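Local coordinates for protein chloromuconate cycloisomerase (Rhodococcus opacus, PDB 4M0X) that belongs to the enolase superfamily and, like its relatives, joins a metal-binding modified TIM barrel to an N-terminal capping domain, at residues P122-D125 against G129-R132; M306-A311 against L349-P354; Q312-M317 against C324-P329. All blocks are in the same frame, centred on the assembly; numbering follows the deposited sequence.

Contact 1. Residues P122-D125 against G129-R132; sequences PVSD and GLRR
Gly129 and Leu130 fold back on Ser124 just after the short helix 123-126, between helix 101-118 and the first barrel strand, 134-141, of this enolase-superfamily protein.

One direct backbone hydrogen bond closes the turn. Gly129 N donates to Ser124 O at 2.7 Å. The bond is bent, with an N-H...O angle of 142°. The backbone angles of Gly129 suit a residue without a side chain, since a CB would press against the carbonyl O of the residue before it.

The apolar part is small. Leu130 brings its CD2 branch alongside Ser124 CB, 3.9 Å away. Leu130 CG lies 4.0 Å from Ser124 OG. The same CD2 branch also packs on Ile350.

Neighbouring groups tie the turn into the chain. Ser124 N donates to Gln312 OE1, and the Arg131 NE group bonds Thr316 O, both on helix 304-316. Asp125 faces the second subunit, where its OD2 makes a long, weak ion pair with Arg115 of that subunit.

A water bridges the two segments. Through it, two side chains of the short helix are linked to the backbone of the loop. It lies 2.5 Å from Ser124 OG, which chi1 of 57° sets between the backbone N and the carbonyl carbon. The water donates to Asp125 OD1 at 3.0 Å. It also accepts a weak bond from Leu130 N, 3.2 Å from the water oxygen.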
loop_
_atom_site.group_PDB
_atom_site.type_symbol
_atom_site.label_atom_id
_atom_site.label_comp_id
_atom_site.label_asym_id
_atom_site.label_seq_id
_atom_site.Cartn_x
_atom_site.Cartn_y
_atom_site.Cartn_z
ATOM N N PRO A 122 37.049 -20.491 -23.032
ATOM C CA PRO A 122 35.638 -20.187 -23.274
ATOM C C PRO A 122 35.128 -19.024 -22.409
ATOM O O PRO A 122 35.508 -18.911 -21.242
ATOM C CB PRO A 122 34.923 -21.505 -22.927
ATOM C CG PRO A 122 35.843 -22.215 -22.020
ATOM C CD PRO A 122 37.238 -21.823 -22.436
ATOM N N VAL A 123 34.288 -18.153 -22.963
ATOM C CA VAL A 123 33.817 -17.007 -22.193
ATOM C C VAL A 123 33.259 -17.493 -20.855
ATOM O O VAL A 123 33.576 -16.918 -19.815
ATOM C CB VAL A 123 32.767 -16.161 -22.946
ATOM C CG1 VAL A 123 32.257 -15.048 -22.043
ATOM C CG2 VAL A 123 33.354 -15.580 -24.234
ATOM N N SER A 124 32.475 -18.579 -20.887
ATOM C CA SER A 124 31.977 -19.235 -19.668
ATOM C C SER A 124 32.959 -19.329 -18.502
ATOM O O SER A 124 32.531 -19.286 -17.365
ATOM C CB SER A 124 31.388 -20.609 -19.974
ATOM O OG SER A 124 32.327 -21.448 -20.622
ATOM N N ASP A 125 34.259 -19.451 -18.773
ATOM C CA ASP A 125 35.293 -19.273 -17.727
ATOM C C ASP A 125 35.304 -17.869 -17.159
ATOM O O ASP A 125 35.187 -17.692 -15.956
ATOM C CB ASP A 125 36.699 -19.560 -18.221
ATOM C CG ASP A 125 36.964 -21.020 -18.398
ATOM O OD1 ASP A 125 36.004 -21.826 -18.364
ATOM O OD2 ASP A 125 38.156 -21.354 -18.587
ATOM N N GLY A 129 32.615 -20.165 -14.813
ATOM C CA GLY A 129 32.619 -21.589 -15.161
ATOM C C GLY A 129 31.238 -22.196 -15.349
ATOM O O GLY A 129 30.275 -21.754 -14.723
ATOM N N LEU A 130 31.138 -23.198 -16.222
ATOM C CA LEU A 130 29.855 -23.847 -16.501
ATOM C C LEU A 130 29.357 -24.532 -15.248
ATOM O O LEU A 130 30.161 -25.022 -14.476
ATOM C CB LEU A 130 29.998 -24.894 -17.599
ATOM C CG LEU A 130 30.298 -24.528 -19.051
ATOM C CD1 LEU A 130 30.635 -25.804 -19.812
ATOM C CD2 LEU A 130 29.124 -23.813 -19.672
ATOM N N ARG A 131 28.034 -24.549 -15.050
ATOM C CA ARG A 131 27.383 -25.407 -14.046
ATOM C C ARG A 131 26.671 -26.600 -14.664
ATOM O O ARG A 131 26.044 -27.381 -13.959
ATOM C CB ARG A 131 26.388 -24.615 -13.258
ATOM C CG ARG A 131 27.009 -23.339 -12.765
ATOM C CD ARG A 131 26.212 -22.822 -11.620
ATOM N NE ARG A 131 26.475 -21.416 -11.484
ATOM C CZ ARG A 131 26.217 -20.718 -10.388
ATOM N NH1 ARG A 131 25.709 -21.325 -9.316
ATOM N NH2 ARG A 131 26.461 -19.418 -10.375
ATOM N N ARG A 132 26.761 -26.746 -15.979
ATOM C CA ARG A 132 26.198 -27.905 -16.643
ATOM C C ARG A 132 26.799 -27.935 -18.026
ATOM O O ARG A 132 27.167 -26.879 -18.560
ATOM C CB ARG A 132 24.656 -27.836 -16.660
ATOM C CG ARG A 132 24.042 -26.608 -17.352
ATOM C CD ARG A 132 22.550 -26.408 -17.089
ATOM N NE ARG A 132 22.222 -25.917 -15.731
ATOM C CZ ARG A 132 22.465 -24.693 -15.214
ATOM N NH1 ARG A 132 23.099 -23.730 -15.867
ATOM N NH2 ARG A 132 22.062 -24.429 -13.990
HETATM O O HOH W 1 33.167 -22.784 -18.699
#

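Contact 2. Residues M306-A311 against L349-P354; sequences MGAISA and LIPTGP
Ala308 and Ala311, one turn apart on helix 304-316, present their methyls to Ile350 and Pro351. The helix belongs to the modified TIM barrel of the enolase superfamily. Ile350 and Pro351 follow strand 347-349, which pairs antiparallel with the first barrel strand, 134-141. No hydrogen bond crosses between the segments, and the contact is apolar and buried.

At the start of the segment, Met306 N donates to Glu49 OE1, which joins the helix to the N-terminal capping domain.

Ala308 is the first residue to touch. Its CB meets Pro351 CG, 3.9 Å away. Pro351 CG also lies 4.1 Å from Ala308 CA, so it rests against the helix backbone as well as the methyl. The same methyl also packs on Leu341 and Val358. Ile309 points away from the 349-354 loop.

Ala311 points toward the loop. Its CB reaches Pro351 CD at 3.9 Å, so the two alanine methyls meet adjacent carbons of one ring. Ile350 takes the next place along the helix. Its CG1 is 4.4 Å from Ala311 CB. Ile350 CG2 also touches Leu130 CD2, 3.7 Å away, so this branch is shared between helix 304-316 and the turn after helix 123-126. The isoleucine approaches the Ala311 carbonyl more closely than the methyl. With CG2 anti to the backbone N and CG1 beside it (chi1 -63°), both branches come up to that oxygen. This is packing of carbon against oxygen, not a hydrogen bond. The end of the longer branch, Ile350 CD1, lies 3.9 Å from Ala311 O. Ile350 CG1 lies 3.7 Å and Ile350 CG2 3.8 Å from Ala311 O.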
loop_
_atom_site.group_PDB
_atom_site.type_symbol
_atom_site.label_atom_id
_atom_site.label_comp_id
_atom_site.label_asym_id
_atom_site.label_seq_id
_atom_site.Cartn_x
_atom_site.Cartn_y
_atom_site.Cartn_z
ATOM N N MET A 306 25.446 -16.092 -32.016
ATOM C CA MET A 306 24.850 -15.636 -30.749
ATOM C C MET A 306 24.388 -16.826 -29.879
ATOM O O MET A 306 24.521 -16.803 -28.644
ATOM C CB MET A 306 23.690 -14.648 -31.026
ATOM C CG MET A 306 22.826 -14.211 -29.827
ATOM S SD MET A 306 23.653 -13.224 -28.555
ATOM C CE MET A 306 24.210 -11.770 -29.458
ATOM N N GLY A 307 23.872 -17.866 -30.543
ATOM C CA GLY A 307 23.456 -19.093 -29.876
ATOM C C GLY A 307 24.552 -19.713 -29.032
ATOM O O GLY A 307 24.312 -20.086 -27.873
ATOM N N ALA A 308 25.750 -19.825 -29.605
ATOM C CA ALA A 308 26.944 -20.248 -28.848
ATOM C C ALA A 308 27.262 -19.402 -27.582
ATOM O O ALA A 308 27.482 -19.977 -26.529
ATOM C CB ALA A 308 28.163 -20.352 -29.758
ATOM N N ILE A 309 27.284 -18.072 -27.663
ATOM C CA ILE A 309 27.636 -17.281 -26.473
ATOM C C ILE A 309 26.505 -17.414 -25.458
ATOM O O ILE A 309 26.756 -17.657 -24.282
ATOM C CB ILE A 309 28.092 -15.804 -26.773
ATOM C CG1 ILE A 309 28.520 -15.072 -25.519
ATOM C CG2 ILE A 309 27.010 -14.944 -27.425
ATOM C CD1 ILE A 309 29.483 -15.842 -24.644
ATOM N N SER A 310 25.267 -17.319 -25.934
ATOM C CA SER A 310 24.094 -17.622 -25.120
ATOM C C SER A 310 24.176 -18.961 -24.413
ATOM O O SER A 310 23.923 -19.026 -23.224
ATOM C CB SER A 310 22.827 -17.614 -25.963
ATOM O OG SER A 310 22.599 -16.314 -26.442
ATOM N N ALA A 311 24.499 -20.025 -25.144
ATOM C CA ALA A 311 24.584 -21.357 -24.547
ATOM C C ALA A 311 25.559 -21.355 -23.366
ATOM O O ALA A 311 25.296 -21.952 -22.313
ATOM C CB ALA A 311 24.983 -22.396 -25.586
ATOM N N LEU A 349 24.587 -29.302 -26.611
ATOM C CA LEU A 349 25.867 -29.441 -25.940
ATOM C C LEU A 349 26.520 -28.055 -25.902
ATOM O O LEU A 349 26.602 -27.394 -26.927
ATOM C CB LEU A 349 26.766 -30.389 -26.703
ATOM C CG LEU A 349 26.422 -31.777 -27.224
ATOM C CD1 LEU A 349 27.690 -32.263 -27.907
ATOM C CD2 LEU A 349 26.002 -32.772 -26.142
ATOM N N ILE A 350 26.989 -27.604 -24.751
ATOM C CA ILE A 350 27.526 -26.230 -24.682
ATOM C C ILE A 350 28.932 -26.067 -25.304
ATOM O O ILE A 350 29.892 -26.777 -24.930
ATOM C CB ILE A 350 27.497 -25.667 -23.237
ATOM C CG1 ILE A 350 26.044 -25.570 -22.726
ATOM C CG2 ILE A 350 28.200 -24.313 -23.170
ATOM C CD1 ILE A 350 25.891 -25.642 -21.227
ATOM N N PRO A 351 29.075 -25.131 -26.250
ATOM C CA PRO A 351 30.422 -24.951 -26.789
ATOM C C PRO A 351 31.455 -24.674 -25.686
ATOM O O PRO A 351 31.162 -23.971 -24.698
ATOM C CB PRO A 351 30.263 -23.749 -27.739
ATOM C CG PRO A 351 28.843 -23.862 -28.184
ATOM C CD PRO A 351 28.104 -24.256 -26.919
ATOM N N THR A 352 32.646 -25.244 -25.867
ATOM C CA THR A 352 33.716 -25.225 -24.882
ATOM C C THR A 352 34.979 -24.580 -25.459
ATOM O O THR A 352 35.904 -24.233 -24.708
ATOM C CB THR A 352 34.048 -26.659 -24.362
ATOM O OG1 THR A 352 34.300 -27.547 -25.466
ATOM C CG2 THR A 352 32.903 -27.229 -23.528
ATOM N N GLY A 353 35.026 -24.423 -26.785
ATOM C CA GLY A 353 36.198 -23.861 -27.463
ATOM C C GLY A 353 36.474 -22.461 -26.951
ATOM O O GLY A 353 35.675 -21.925 -26.189
ATOM N N PRO A 354 37.599 -21.845 -27.355
ATOM C CA PRO A 354 37.841 -20.517 -26.753
ATOM C C PRO A 354 36.858 -19.501 -27.284
ATOM O O PRO A 354 36.212 -19.757 -28.321
ATOM C CB PRO A 354 39.277 -20.163 -27.188
ATOM C CG PRO A 354 39.813 -21.378 -27.865
ATOM C CD PRO A 354 38.657 -22.228 -28.307
#

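Contact 3. Residues Q312-M317 against C324-P329; sequences QLYGTM and CELFGP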
loop_
_atom_site.group_PDB
_atom_site.type_symbol
_atom_site.label_atom_id
_atom_site.label_comp_id
_atom_site.label_asym_id
_atom_site.label_seq_id
_atom_site.Cartn_x
_atom_site.Cartn_y
_atom_site.Cartn_z
ATOM N N GLN A 312 26.672 -20.655 -23.532
ATOM C CA GLN A 312 27.640 -20.549 -22.454
ATOM C C GLN A 312 27.046 -19.778 -21.269
ATOM O O GLN A 312 27.106 -20.244 -20.131
ATOM C CB GLN A 312 28.954 -19.947 -22.946
ATOM C CG GLN A 312 29.876 -20.985 -23.549
ATOM C CD GLN A 312 31.163 -20.403 -24.083
ATOM O OE1 GLN A 312 31.755 -19.500 -23.481
ATOM N NE2 GLN A 312 31.611 -20.916 -25.218
ATOM N N LEU A 313 26.462 -18.615 -21.541
ATOM C CA LEU A 313 25.744 -17.861 -20.511
ATOM C C LEU A 313 24.850 -18.789 -19.689
ATOM O O LEU A 313 25.017 -18.926 -18.461
ATOM C CB LEU A 313 24.897 -16.756 -21.145
ATOM C CG LEU A 313 23.959 -16.026 -20.187
ATOM C CD1 LEU A 313 24.762 -15.279 -19.123
ATOM C CD2 LEU A 313 23.078 -15.058 -20.948
ATOM N N TYR A 314 23.918 -19.446 -20.393
ATOM C CA TYR A 314 22.914 -20.305 -19.777
ATOM C C TYR A 314 23.572 -21.421 -18.976
ATOM O O TYR A 314 23.079 -21.797 -17.926
ATOM C CB TYR A 314 21.958 -20.862 -20.823
ATOM C CG TYR A 314 21.271 -19.834 -21.720
ATOM C CD1 TYR A 314 21.343 -18.469 -21.442
ATOM C CD2 TYR A 314 20.499 -20.236 -22.828
ATOM C CE1 TYR A 314 20.709 -17.534 -22.246
ATOM C CE2 TYR A 314 19.857 -19.293 -23.639
ATOM C CZ TYR A 314 19.974 -17.942 -23.342
ATOM O OH TYR A 314 19.359 -16.965 -24.110
ATOM N N GLY A 315 24.694 -21.937 -19.455
ATOM C CA GLY A 315 25.471 -22.887 -18.675
ATOM C C GLY A 315 26.161 -22.307 -17.427
ATOM O O GLY A 315 26.474 -23.062 -16.485
ATOM N N THR A 316 26.437 -21.000 -17.400
ATOM C CA THR A 316 27.003 -20.434 -16.189
ATOM C C THR A 316 25.913 -20.158 -15.171
ATOM O O THR A 316 26.180 -20.027 -14.006
ATOM C CB THR A 316 27.850 -19.136 -16.390
ATOM O OG1 THR A 316 27.007 -18.002 -16.598
ATOM C CG2 THR A 316 28.852 -19.251 -17.532
ATOM N N MET A 317 24.676 -20.057 -15.627
ATOM C CA MET A 317 23.581 -19.548 -14.800
ATOM C C MET A 317 23.121 -20.534 -13.734
ATOM O O MET A 317 23.095 -21.746 -13.980
ATOM C CB MET A 317 22.421 -19.187 -15.698
ATOM C CG MET A 317 22.488 -17.768 -16.200
ATOM S SD MET A 317 21.259 -17.490 -17.490
ATOM C CE MET A 317 19.692 -17.655 -16.657
ATOM N N CYS A 324 15.256 -24.188 -21.468
ATOM C CA CYS A 324 15.997 -23.455 -22.485
ATOM C C CYS A 324 15.453 -23.717 -23.933
ATOM O O CYS A 324 15.189 -24.862 -24.340
ATOM C CB CYS A 324 17.466 -23.787 -22.354
ATOM S SG CYS A 324 18.452 -23.330 -23.782
ATOM N N GLU A 325 15.274 -22.652 -24.697
ATOM C CA GLU A 325 14.716 -22.781 -26.034
ATOM C C GLU A 325 15.762 -22.505 -27.129
ATOM O O GLU A 325 15.443 -21.881 -28.138
ATOM C CB GLU A 325 13.484 -21.860 -26.212
ATOM C CG GLU A 325 13.748 -20.383 -25.888
ATOM C CD GLU A 325 12.623 -19.430 -26.313
ATOM O OE1 GLU A 325 11.554 -19.873 -26.808
ATOM O OE2 GLU A 325 12.812 -18.201 -26.170
ATOM N N LEU A 326 17.001 -22.963 -26.957
ATOM C CA LEU A 326 17.998 -22.641 -27.967
ATOM C C LEU A 326 18.006 -23.614 -29.123
ATOM O O LEU A 326 19.050 -24.170 -29.432
ATOM C CB LEU A 326 19.387 -22.538 -27.384
ATOM C CG LEU A 326 19.778 -21.183 -26.843
ATOM C CD1 LEU A 326 21.152 -21.268 -26.197
ATOM C CD2 LEU A 326 19.789 -20.156 -27.957
ATOM N N PHE A 327 16.853 -23.787 -29.777
ATOM C CA PHE A 327 16.658 -24.745 -30.875
ATOM C C PHE A 327 16.921 -24.042 -32.206
ATOM O O PHE A 327 17.104 -24.683 -33.232
ATOM C CB PHE A 327 15.207 -25.220 -30.886
ATOM C CG PHE A 327 14.244 -24.105 -31.161
ATOM C CD1 PHE A 327 13.966 -23.711 -32.462
ATOM C CD2 PHE A 327 13.674 -23.397 -30.125
ATOM C CE1 PHE A 327 13.121 -22.643 -32.731
ATOM C CE2 PHE A 327 12.826 -22.333 -30.378
ATOM C CZ PHE A 327 12.552 -21.950 -31.683
ATOM N N GLY A 328 16.906 -22.717 -32.190
ATOM C CA GLY A 328 16.996 -21.917 -33.414
ATOM C C GLY A 328 18.007 -22.390 -34.436
ATOM O O GLY A 328 17.625 -22.785 -35.541
ATOM N N PRO A 329 19.309 -22.341 -34.088
ATOM C CA PRO A 329 20.338 -22.907 -34.972
ATOM C C PRO A 329 19.990 -24.291 -35.593
ATOM O O PRO A 329 20.140 -24.462 -36.777
ATOM C CB PRO A 329 21.553 -22.999 -34.052
ATOM C CG PRO A 329 21.374 -21.844 -33.143
ATOM C CD PRO A 329 19.904 -21.808 -32.846
#
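The ring of Tyr314 points from helix 304-316 toward Cys324 and Leu326, and one side of it, CD2 and CE2, does all the touching. Chi1 of -54° sets Tyr314 CG anti to its carbonyl carbon and carries the ring out to the 324-329 loop.

Cys324 meets the ring at its edge. Its SG lies 3.8 Å from Tyr314 CD2 and 75° off the ring normal, measured at the centroid. This is a sulfur-aromatic contact made near the ring plane. Cys324 SG stands anti to the backbone N (chi1 164°), and in this position it also accepts a weak hydrogen bond from Leu326 N.

Leu326 comes in obliquely. Its CD1 branch is 3.5 Å from Tyr314 CE2 and 3.6 Å from Tyr314 CD2. Leu326 CG follows at 3.7 Å from Tyr314 CE2. Leu326 is the centre of an inverse gamma turn, consistent with its reaching the ring two residues after Cys324.

The polar end of the tyrosine is bonded elsewhere: Tyr314 OH pairs with Ala298 O. At the end of the helix, Thr316 OG1 donates to Leu313 O in the carbonyl plane, and Thr316 N bonds the same oxygen.

The contact joins the last turns of helix 304-316 to the loop that follows barrel strand 323-324. Ile135 of strand 134-141 packs on both Tyr314 and Cys324. The side chain of Tyr314 is about 11 Å from the bound manganese ion. Leu313 and Met317 pack on helix 278-291.

From the N terminus, contact 1 comes first. It closes a tight turn between helix 123-126 and strand 134-141, and it is complete before helix 304-316 begins. Contact 2 then opens on that helix and closes a long loop at 349-354. Contact 3 lies wholly within this loop and closes a shorter one, from the end of the same helix to the segment after strand 323-324. Helix 304-316 therefore serves contacts 2 and 3 and also receives contact 1, through a probable hydrogen bond from Arg131 N to Gly315 O. Leu130 and Ile350 join contacts 1 and 2. Together they tie the 122-132 turn, helix 304-316 and the 349-354 loop to one another.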